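Local coordinates for protein uncharacterized ACR, COG1565 superfamily (Burkholderia thailandensis, PDB 4F3N) that is probably an S-adenosylmethionine-dependent methyltransferase, perhaps one that symmetrically dimethylates protein arginines, although its own activity is uncharacterised, at residues R140-G145 with E168-D173; L151-L156 with E184-Q189; E177-Q182 with W199-P204; G209-N214 with A287-G292. One frame throughout, in Å; residues are numbered along the deposited sequence.

Interaction 1 (R140-G145 with E168-D173)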
# COMPACT_ATOMS: atom_id res chain seq x y z
N ARG A 140 10.59 -17.98 -6.58
CA ARG A 140 10.02 -16.89 -7.37
C ARG A 140 9.57 -15.79 -6.42
O ARG A 140 9.17 -16.06 -5.30
CB ARG A 140 8.81 -17.37 -8.17
CG ARG A 140 9.13 -18.38 -9.28
CD ARG A 140 7.85 -18.85 -9.97
NE ARG A 140 8.17 -19.72 -11.10
CZ ARG A 140 7.97 -19.45 -12.39
NH1 ARG A 140 7.39 -18.34 -12.82
NH2 ARG A 140 8.35 -20.35 -13.28
N VAL A 141 9.68 -14.55 -6.88
CA VAL A 141 9.10 -13.40 -6.22
C VAL A 141 8.09 -12.74 -7.16
O VAL A 141 8.30 -12.67 -8.40
CB VAL A 141 10.17 -12.40 -5.80
CG1 VAL A 141 9.53 -11.07 -5.33
CG2 VAL A 141 11.08 -13.00 -4.73
N MET A 142 7.00 -12.24 -6.60
CA MET A 142 6.00 -11.48 -7.34
C MET A 142 5.71 -10.20 -6.57
O MET A 142 5.33 -10.23 -5.40
CB MET A 142 4.68 -12.27 -7.53
CG MET A 142 3.62 -11.39 -8.16
SD MET A 142 2.02 -12.21 -8.15
CE MET A 142 2.39 -13.06 -9.55
N GLU A 143 5.91 -9.06 -7.22
CA GLU A 143 5.62 -7.79 -6.58
C GLU A 143 4.39 -7.16 -7.25
O GLU A 143 4.27 -7.08 -8.48
CB GLU A 143 6.85 -6.85 -6.65
CG GLU A 143 6.55 -5.56 -5.93
CD GLU A 143 7.65 -4.54 -5.89
OE1 GLU A 143 8.70 -4.76 -6.50
OE2 GLU A 143 7.42 -3.51 -5.21
N PHE A 144 3.44 -6.72 -6.44
CA PHE A 144 2.25 -6.06 -7.00
C PHE A 144 2.52 -4.58 -7.00
O PHE A 144 2.98 -4.05 -6.00
CB PHE A 144 0.98 -6.39 -6.16
CG PHE A 144 -0.30 -5.78 -6.73
CD1 PHE A 144 -1.04 -6.45 -7.68
CD2 PHE A 144 -0.69 -4.49 -6.36
CE1 PHE A 144 -2.20 -5.87 -8.22
CE2 PHE A 144 -1.84 -3.90 -6.89
CZ PHE A 144 -2.59 -4.58 -7.84
N GLY A 145 2.19 -3.93 -8.14
CA GLY A 145 2.36 -2.49 -8.33
C GLY A 145 3.77 -2.17 -8.80
O GLY A 145 4.04 -2.15 -9.99
N GLU A 168 12.07 -16.42 -11.61
CA GLU A 168 11.43 -15.23 -12.17
C GLU A 168 11.14 -14.21 -11.03
O GLU A 168 10.88 -14.58 -9.90
CB GLU A 168 10.11 -15.62 -12.84
CG GLU A 168 9.33 -14.50 -13.50
CD GLU A 168 8.16 -15.02 -14.32
OE1 GLU A 168 8.39 -15.65 -15.38
OE2 GLU A 168 7.02 -14.89 -13.86
N TYR A 169 11.20 -12.92 -11.37
CA TYR A 169 10.69 -11.84 -10.51
C TYR A 169 9.55 -11.27 -11.32
O TYR A 169 9.81 -10.65 -12.36
CB TYR A 169 11.79 -10.77 -10.28
CG TYR A 169 11.42 -9.75 -9.20
CD1 TYR A 169 10.43 -8.79 -9.44
CD2 TYR A 169 12.04 -9.79 -7.94
CE1 TYR A 169 10.08 -7.88 -8.45
CE2 TYR A 169 11.70 -8.90 -6.98
CZ TYR A 169 10.74 -7.92 -7.25
OH TYR A 169 10.38 -7.04 -6.23
N ALA A 170 8.32 -11.55 -10.91
CA ALA A 170 7.12 -11.12 -11.62
C ALA A 170 6.65 -9.79 -11.08
O ALA A 170 6.61 -9.58 -9.85
CB ALA A 170 5.99 -12.15 -11.51
N ILE A 171 6.36 -8.85 -11.97
CA ILE A 171 5.72 -7.57 -11.55
C ILE A 171 4.30 -7.50 -12.09
O ILE A 171 4.08 -7.65 -13.28
CB ILE A 171 6.51 -6.31 -11.98
CG1 ILE A 171 7.88 -6.29 -11.31
CG2 ILE A 171 5.68 -5.05 -11.71
CD1 ILE A 171 8.87 -5.23 -11.82
N VAL A 172 3.31 -7.27 -11.22
CA VAL A 172 1.94 -7.08 -11.65
C VAL A 172 1.64 -5.61 -11.86
O VAL A 172 1.61 -4.85 -10.90
CB VAL A 172 0.88 -7.65 -10.65
CG1 VAL A 172 -0.53 -7.49 -11.23
CG2 VAL A 172 1.16 -9.10 -10.34
N ASP A 173 1.39 -5.26 -13.11
CA ASP A 173 1.18 -3.89 -13.58
C ASP A 173 -0.14 -3.89 -14.32
O ASP A 173 -0.18 -4.04 -15.54
CB ASP A 173 2.34 -3.45 -14.48
CG ASP A 173 2.10 -2.11 -15.15
OD1 ASP A 173 1.40 -1.23 -14.61
OD2 ASP A 173 2.63 -1.92 -16.26
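Val141 and Tyr169 run alongside each other in the same direction from neighbouring parallel strands, with Val141 CG1 over one face of the ring, 3.5 Å from Tyr169 CE2, as a CH-pi contact. Tyr169 CB leaves the sheet on the face shared with Val141 and Glu143. CG stands anti to the backbone N (chi1 -170°), which carries the ring back towards strand 140-144. CD2 and CE2 pass along the valine, CE1 comes to 3.8 Å from Glu143 CB, CZ is flanked by Val141 CG1 and Glu143 OE1, and OH donates to Glu143 OE1 at 2.8 Å. The carboxylate takes this bond from above its plane, 41° out of it, while its oxygen lies at the edge of the ring. On the opposite face of the sheet Met142 bends at its last torsion: SD packs at 3.9 Å from Val172 CG2 and CE reaches Ala170 CB. Val172 CG1 meets Phe144 CD1 at 3.7 Å. At the outer end Arg140 NH1 and Glu168 OE2 form only a long salt bridge of 3.6 Å. Between the faces runs a regular parallel ladder, in which Val141 O accepts from Ala170 N at 2.7 Å and Gly145 N closes the row on Val172 O. Helix 150-161 joins these strands into a beta-alpha-beta unit; Glu143 near the end of strand 140-144, with the glycines that follow, resembles the glycine-rich first motif of Rossmann-like methyltransferases. Buried close to Asn214 of the S-adenosyl-L-homocysteine site, Glu143 gains from the tyrosine hydroxyl a donor for one carboxylate oxygen, which probably restricts its rotation.

Interaction 2 (L151-L156 with E184-Q189)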
# COMPACT_ATOMS: atom_id res chain seq x y z
N LEU A 151 12.44 -0.94 -5.71
CA LEU A 151 12.47 -2.08 -4.79
C LEU A 151 12.82 -3.37 -5.51
O LEU A 151 13.60 -4.17 -5.00
CB LEU A 151 11.14 -2.25 -4.06
CG LEU A 151 11.06 -3.42 -3.06
CD1 LEU A 151 12.06 -3.24 -1.96
CD2 LEU A 151 9.67 -3.47 -2.38
N ALA A 152 12.27 -3.57 -6.71
CA ALA A 152 12.55 -4.78 -7.48
C ALA A 152 14.05 -4.84 -7.78
O ALA A 152 14.67 -5.89 -7.59
CB ALA A 152 11.74 -4.80 -8.81
N ALA A 153 14.63 -3.74 -8.25
CA ALA A 153 16.06 -3.74 -8.58
C ALA A 153 16.89 -4.06 -7.33
O ALA A 153 17.83 -4.89 -7.38
CB ALA A 153 16.48 -2.42 -9.20
N GLY A 154 16.50 -3.46 -6.19
CA GLY A 154 17.20 -3.67 -4.94
C GLY A 154 17.06 -5.08 -4.42
O GLY A 154 18.03 -5.65 -3.90
N LEU A 155 15.86 -5.64 -4.52
CA LEU A 155 15.58 -6.96 -3.94
C LEU A 155 16.24 -8.05 -4.82
O LEU A 155 16.86 -9.01 -4.33
CB LEU A 155 14.08 -7.15 -3.83
CG LEU A 155 13.52 -8.24 -2.94
CD1 LEU A 155 14.11 -8.23 -1.52
CD2 LEU A 155 11.98 -8.03 -2.83
N LEU A 156 16.17 -7.84 -6.11
CA LEU A 156 16.81 -8.77 -7.05
C LEU A 156 18.31 -8.83 -6.79
O LEU A 156 18.93 -9.91 -6.68
CB LEU A 156 16.57 -8.31 -8.50
CG LEU A 156 15.44 -8.92 -9.25
CD1 LEU A 156 15.34 -8.27 -10.62
CD2 LEU A 156 15.70 -10.44 -9.40
N GLU A 184 13.16 0.47 -17.37
CA GLU A 184 14.29 1.41 -17.45
C GLU A 184 15.14 1.36 -16.18
O GLU A 184 16.35 1.25 -16.26
CB GLU A 184 13.76 2.83 -17.65
CG GLU A 184 14.84 3.83 -18.04
CD GLU A 184 14.36 5.27 -18.01
OE1 GLU A 184 13.17 5.54 -17.68
OE2 GLU A 184 15.21 6.16 -18.28
N THR A 185 14.47 1.39 -15.02
CA THR A 185 15.12 1.36 -13.70
C THR A 185 15.91 0.05 -13.55
O THR A 185 17.07 0.04 -13.16
CB THR A 185 14.08 1.47 -12.57
OG1 THR A 185 13.41 2.73 -12.64
CG2 THR A 185 14.71 1.32 -11.18
N LEU A 186 15.27 -1.06 -13.88
CA LEU A 186 15.94 -2.37 -13.79
C LEU A 186 17.14 -2.48 -14.73
O LEU A 186 18.15 -3.09 -14.39
CB LEU A 186 14.93 -3.50 -14.08
CG LEU A 186 13.98 -3.77 -12.93
CD1 LEU A 186 12.68 -4.40 -13.42
CD2 LEU A 186 14.60 -4.66 -11.86
N GLY A 187 17.02 -1.95 -15.94
CA GLY A 187 18.13 -2.00 -16.88
C GLY A 187 19.33 -1.23 -16.38
O GLY A 187 20.47 -1.65 -16.55
N ALA A 188 19.05 -0.09 -15.73
CA ALA A 188 20.06 0.82 -15.20
C ALA A 188 20.69 0.32 -13.90
O ALA A 188 21.90 0.43 -13.71
CB ALA A 188 19.43 2.19 -14.98
N GLN A 189 19.87 -0.22 -13.01
CA GLN A 189 20.28 -0.53 -11.64
C GLN A 189 20.53 -2.00 -11.33
O GLN A 189 21.17 -2.31 -10.33
CB GLN A 189 19.23 0.03 -10.67
CG GLN A 189 19.17 1.55 -10.69
CD GLN A 189 18.20 2.14 -9.67
OE1 GLN A 189 17.96 1.57 -8.59
NE2 GLN A 189 17.64 3.31 -10.01
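Gln189 brings a flat amide to this helix pair, yet it meets Ala153 through its aliphatic root: Gln189 CB lies 4.0 Å from Ala153 CB, while the amide lies beyond, near the exposed rim of the pair, and makes no polar bond across it. The flat rings belong to the sheet on which both helices pack, where Ala152 and Leu156 rest on Tyr169, and Leu186 on Trp199. Across the contact itself, one methyl does most of the work. Leu186 has CG anti to its carbonyl carbon (chi1 -75°), which brings CD2 across to helix 150-161. There CD2 sits against the backbone at 3.7 Å from Ala153 CA and touches Ala153 CB at 4.0 Å, with Ala152 CB at 4.2 Å. Leu156 CD1 closes the group 3.9 Å from Leu186 CD2, the two leucines crossing at about a right angle. The axes of the two short helical segments approach to 9.2 Å at 36°, both running in the same general sense, as expected of neighbouring helices on one side of a Rossmann-like sheet. Ala152 also falls in a probable glycine-rich GxGxxA pattern. With two alanines and Leu156 on one helix and a leucine methyl and Gln189 CB on the other, the contact is wholly apolar, so dispersion and exclusion of water probably hold it.

Interaction 3 (E177-Q182 with W199-P204)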
# COMPACT_ATOMS: atom_id res chain seq x y z
N GLU A 177 0.71 0.88 -17.45
CA GLU A 177 1.34 2.18 -17.48
C GLU A 177 2.63 2.28 -16.68
O GLU A 177 3.38 3.24 -16.88
CB GLU A 177 0.34 3.26 -17.02
CG GLU A 177 -0.91 3.39 -17.89
CD GLU A 177 -0.81 4.46 -18.97
OE1 GLU A 177 0.29 5.03 -19.19
OE2 GLU A 177 -1.84 4.73 -19.62
N LEU A 178 2.88 1.36 -15.75
CA LEU A 178 4.05 1.47 -14.87
C LEU A 178 5.26 0.75 -15.41
O LEU A 178 6.37 1.07 -15.08
CB LEU A 178 3.78 0.92 -13.46
CG LEU A 178 2.52 1.45 -12.76
CD1 LEU A 178 2.37 0.72 -11.43
CD2 LEU A 178 2.66 2.95 -12.63
N ARG A 179 5.06 -0.23 -16.28
CA ARG A 179 6.18 -1.10 -16.60
C ARG A 179 7.30 -0.44 -17.41
O ARG A 179 8.44 -0.84 -17.27
CB ARG A 179 5.73 -2.41 -17.23
CG ARG A 179 5.05 -2.33 -18.57
CD ARG A 179 4.44 -3.68 -18.88
NE ARG A 179 3.23 -3.97 -18.09
CZ ARG A 179 2.47 -5.03 -18.29
NH1 ARG A 179 2.82 -5.93 -19.22
NH2 ARG A 179 1.38 -5.23 -17.59
N ALA A 180 7.01 0.56 -18.25
CA ALA A 180 8.09 1.19 -19.01
C ALA A 180 9.15 1.78 -18.11
O ALA A 180 10.34 1.55 -18.33
CB ALA A 180 7.53 2.28 -19.99
N ARG A 181 8.74 2.55 -17.11
CA ARG A 181 9.72 3.13 -16.19
C ARG A 181 10.42 2.06 -15.35
O ARG A 181 11.63 2.16 -15.11
CB ARG A 181 9.10 4.21 -15.30
CG ARG A 181 10.14 4.93 -14.44
CD ARG A 181 10.19 6.43 -14.69
NE ARG A 181 10.88 7.15 -13.62
CZ ARG A 181 10.31 7.91 -12.67
NH1 ARG A 181 8.98 8.08 -12.61
NH2 ARG A 181 11.08 8.50 -11.75
N GLN A 182 9.67 1.03 -14.92
CA GLN A 182 10.26 -0.06 -14.16
C GLN A 182 11.38 -0.77 -14.95
O GLN A 182 12.45 -1.05 -14.42
CB GLN A 182 9.18 -1.08 -13.77
CG GLN A 182 8.17 -0.51 -12.78
CD GLN A 182 6.92 -1.33 -12.62
OE1 GLN A 182 6.68 -2.31 -13.36
NE2 GLN A 182 6.07 -0.94 -11.63
N TRP A 199 6.55 -9.12 -16.59
CA TRP A 199 5.40 -8.35 -16.17
C TRP A 199 4.10 -9.06 -16.49
O TRP A 199 3.95 -9.69 -17.54
CB TRP A 199 5.42 -7.00 -16.86
CG TRP A 199 6.42 -6.03 -16.29
CD1 TRP A 199 6.20 -5.01 -15.34
CD2 TRP A 199 7.87 -5.95 -16.57
NE1 TRP A 199 7.35 -4.36 -15.06
CE2 TRP A 199 8.38 -4.85 -15.77
CE3 TRP A 199 8.73 -6.63 -17.42
CZ2 TRP A 199 9.71 -4.47 -15.81
CZ3 TRP A 199 10.08 -6.26 -17.44
CH2 TRP A 199 10.55 -5.19 -16.64
N LEU A 200 3.16 -8.97 -15.55
CA LEU A 200 1.85 -9.59 -15.64
C LEU A 200 0.76 -8.55 -15.69
O LEU A 200 0.87 -7.52 -15.04
CB LEU A 200 1.63 -10.45 -14.40
CG LEU A 200 2.63 -11.54 -14.10
CD1 LEU A 200 2.25 -12.20 -12.79
CD2 LEU A 200 2.71 -12.57 -15.23
N ASP A 201 -0.32 -8.86 -16.41
CA ASP A 201 -1.45 -7.96 -16.52
C ASP A 201 -2.50 -8.18 -15.40
O ASP A 201 -3.38 -7.35 -15.20
CB ASP A 201 -2.14 -8.15 -17.87
CG ASP A 201 -1.23 -7.82 -19.05
OD1 ASP A 201 -0.16 -7.24 -18.81
OD2 ASP A 201 -1.58 -8.12 -20.20
N ALA A 202 -2.40 -9.31 -14.72
CA ALA A 202 -3.34 -9.66 -13.65
C ALA A 202 -2.70 -10.67 -12.72
O ALA A 202 -1.73 -11.31 -13.08
CB ALA A 202 -4.61 -10.24 -14.25
N LEU A 203 -3.21 -10.82 -11.51
CA LEU A 203 -2.72 -11.90 -10.67
C LEU A 203 -2.99 -13.25 -11.38
O LEU A 203 -4.08 -13.45 -11.93
CB LEU A 203 -3.38 -11.89 -9.30
CG LEU A 203 -3.12 -10.71 -8.37
CD1 LEU A 203 -4.06 -10.74 -7.16
CD2 LEU A 203 -1.66 -10.68 -7.94
N PRO A 204 -2.03 -14.18 -11.35
CA PRO A 204 -2.28 -15.55 -11.85
C PRO A 204 -3.22 -16.33 -10.90
O PRO A 204 -3.44 -15.88 -9.77
CB PRO A 204 -0.89 -16.17 -11.85
CG PRO A 204 -0.26 -15.54 -10.67
CD PRO A 204 -0.72 -14.10 -10.68
O HOH W 1 2.19 -9.01 -19.56
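Asp201 OD1 is gripped by both terminal nitrogens of Arg179: NH2 donates at 2.8 Å, nearly along the C-O axis and close to the guanidinium plane, and NH1 adds a weak, bent bond at 3.3 Å. One face of the same guanidinium lies over Trp199 CB, its plane tilted 21° from that of the indole. Arg179 chi1 (65°) places CG between the backbone N and the carbonyl carbon, and the chain bends again at chi3 to run back along the tryptophan. Its root packs tightly, with CB over the five-membered ring in a CH-pi contact and 3.2 Å from Trp199 CD1. Helix 179-189 is the crossover of the beta-alpha-beta unit between strands 168-172 and 197-200, the latter an outermost strand of the methyltransferase sheet, so these residues fasten the start of the helix to that edge. At the indole's own edge, Trp199 NE1 donates to Gln182 OE1 at 2.7 Å; amide and ring are nearly coplanar, which fixes the flip of the amide. Gln182 NE2 is thereby turned to Gly145 O and Gly147 O in the glycine-rich loop. A water molecule accepts from Arg179 NH1 at 3.2 Å and donates to Trp199 O at 2.8 Å.

Interaction 4 (G209-N214 with A287-G292). With EDO (1,2-ethanediol), chain D.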
# COMPACT_ATOMS: atom_id res chain seq x y z
N GLY A 209 5.86 -19.02 -4.30
CA GLY A 209 6.97 -18.10 -4.10
C GLY A 209 6.60 -17.07 -3.07
O GLY A 209 5.73 -17.31 -2.20
N VAL A 210 7.24 -15.92 -3.15
CA VAL A 210 7.06 -14.82 -2.17
C VAL A 210 6.45 -13.59 -2.88
O VAL A 210 6.99 -13.10 -3.88
CB VAL A 210 8.33 -14.41 -1.44
CG1 VAL A 210 8.09 -13.13 -0.64
CG2 VAL A 210 8.83 -15.53 -0.54
N VAL A 211 5.31 -13.16 -2.36
CA VAL A 211 4.61 -11.99 -2.88
C VAL A 211 4.99 -10.80 -1.98
O VAL A 211 5.10 -10.92 -0.75
CB VAL A 211 3.08 -12.19 -2.86
CG1 VAL A 211 2.35 -10.95 -3.37
CG2 VAL A 211 2.71 -13.50 -3.56
N VAL A 212 5.23 -9.68 -2.63
CA VAL A 212 5.60 -8.40 -1.95
C VAL A 212 4.62 -7.28 -2.36
O VAL A 212 4.36 -7.06 -3.56
CB VAL A 212 7.04 -7.97 -2.25
CG1 VAL A 212 7.32 -6.61 -1.56
CG2 VAL A 212 8.05 -9.00 -1.77
N GLY A 213 3.98 -6.63 -1.39
CA GLY A 213 3.09 -5.50 -1.66
C GLY A 213 3.53 -4.34 -0.78
O GLY A 213 3.15 -4.28 0.39
N ASN A 214 4.35 -3.44 -1.32
CA ASN A 214 4.90 -2.34 -0.59
C ASN A 214 4.16 -1.04 -0.87
O ASN A 214 4.20 -0.56 -2.00
CB ASN A 214 6.33 -2.21 -1.08
CG ASN A 214 7.07 -1.14 -0.40
OD1 ASN A 214 6.95 -0.93 0.81
ND2 ASN A 214 7.95 -0.45 -1.21
N ALA A 287 -5.61 -16.66 -1.60
CA ALA A 287 -6.22 -17.82 -2.24
C ALA A 287 -5.32 -18.31 -3.40
O ALA A 287 -5.23 -19.52 -3.69
CB ALA A 287 -7.62 -17.50 -2.73
N MET A 288 -4.66 -17.37 -4.05
CA MET A 288 -3.71 -17.65 -5.14
C MET A 288 -2.45 -18.33 -4.66
O MET A 288 -1.90 -19.19 -5.33
CB MET A 288 -3.34 -16.31 -5.83
CG MET A 288 -2.15 -16.36 -6.78
SD MET A 288 -1.47 -14.74 -7.15
CE MET A 288 -0.57 -14.43 -5.63
N LEU A 289 -1.93 -17.85 -3.55
CA LEU A 289 -0.70 -18.40 -2.98
C LEU A 289 -0.86 -19.87 -2.61
O LEU A 289 -1.62 -20.17 -1.70
CB LEU A 289 -0.32 -17.59 -1.75
CG LEU A 289 0.99 -17.96 -1.07
CD1 LEU A 289 2.11 -17.62 -2.01
CD2 LEU A 289 1.16 -17.22 0.27
N ALA A 290 -0.18 -20.77 -3.30
CA ALA A 290 -0.26 -22.21 -3.00
C ALA A 290 0.80 -22.64 -1.98
O ALA A 290 0.61 -23.57 -1.20
CB ALA A 290 -0.10 -23.02 -4.26
N ARG A 291 1.93 -21.98 -2.03
CA ARG A 291 3.08 -22.28 -1.17
C ARG A 291 4.00 -21.08 -1.20
O ARG A 291 4.28 -20.56 -2.27
CB ARG A 291 3.78 -23.51 -1.78
CG ARG A 291 5.09 -23.91 -1.22
CD ARG A 291 5.70 -25.04 -2.06
NE ARG A 291 5.03 -26.32 -1.87
CZ ARG A 291 5.67 -27.46 -1.56
NH1 ARG A 291 6.99 -27.49 -1.38
NH2 ARG A 291 4.98 -28.57 -1.44
N GLY A 292 4.47 -20.64 -0.05
CA GLY A 292 5.33 -19.46 0.04
C GLY A 292 4.79 -18.47 1.06
O GLY A 292 4.18 -18.85 2.06
C1 EDO D . 11.70 2.24 1.32
O1 EDO D . 10.84 2.83 2.26
C2 EDO D . 10.96 1.09 0.69
O2 EDO D . 9.91 1.54 -0.18
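Gly209 and Gly292 pair as a parallel bridge where two strands of the central sheet begin, and backbone polar contacts come first. Gly209 N donates to Arg291 O at 3.0 Å. In return Gly209 O receives a CA-H...O contact from Gly292 CA at 3.1 Å, a close backbone approach. Both residues have extended angles with positive phi (154° for Gly209), a conformation that glycine adopts readily. Side-chain packing follows on one side of the bridge. Leu289, the first residue beyond helix 276-288, has CG anti to its backbone N (chi1 -176°), which brings CD1 into van der Waals packing 3.6 Å from Gly209 O. Apolar contacts gather on Val211 CG2, which Leu289 CD1 approaches to 4.4 Å. Met288 turns at chi3 (76°) and brings CE to 4.0 Å from Val211 CG2, the two side chains meeting at a slant. Leu203 and Pro204 also touch this methionine. The remaining interaction is with a bound group at the far end of strand 210-214: Asn214 ND2 donates almost straight, at 3.0 Å, to O2 of an ethanediol, probably from the crystallisation liquor. Asn214 binds S-adenosyl-L-homocysteine in another structure of this protein. The strand thus runs from beside the corner that follows helix 276-288 to the cofactor site, as in Rossmann-like methyltransferases, whose parallel strands point their C-terminal ends at the ligand.

Overall arrangement
Interactions 1, 3 and 4 share one seven-stranded sheet, and interaction 2 joins two of the helices packed on one face of it. Interactions 1 and 4 are joined as neighbouring strands, with a probable hydrogen bond between Met142 O and Val212 N, 2.8 Å apart, and interactions 1 and 3 by the salt bridge of Asp173 OD2 with Arg179 NE at 2.8 Å. Tyr169 OH comes to 3.4 Å from Ala152 CA, seating interaction 2 on interaction 1, while Leu186 CD1 meets Trp199 CZ2 at 3.8 Å. The S-adenosyl-L-homocysteine site is approached through Asn214: its side chain is about 4 Å from that of Glu143, and Asn214 ND2 lies 3.7 Å from Leu151 CD2. The side chain of Gln182 is about 11 Å from that of Asn214.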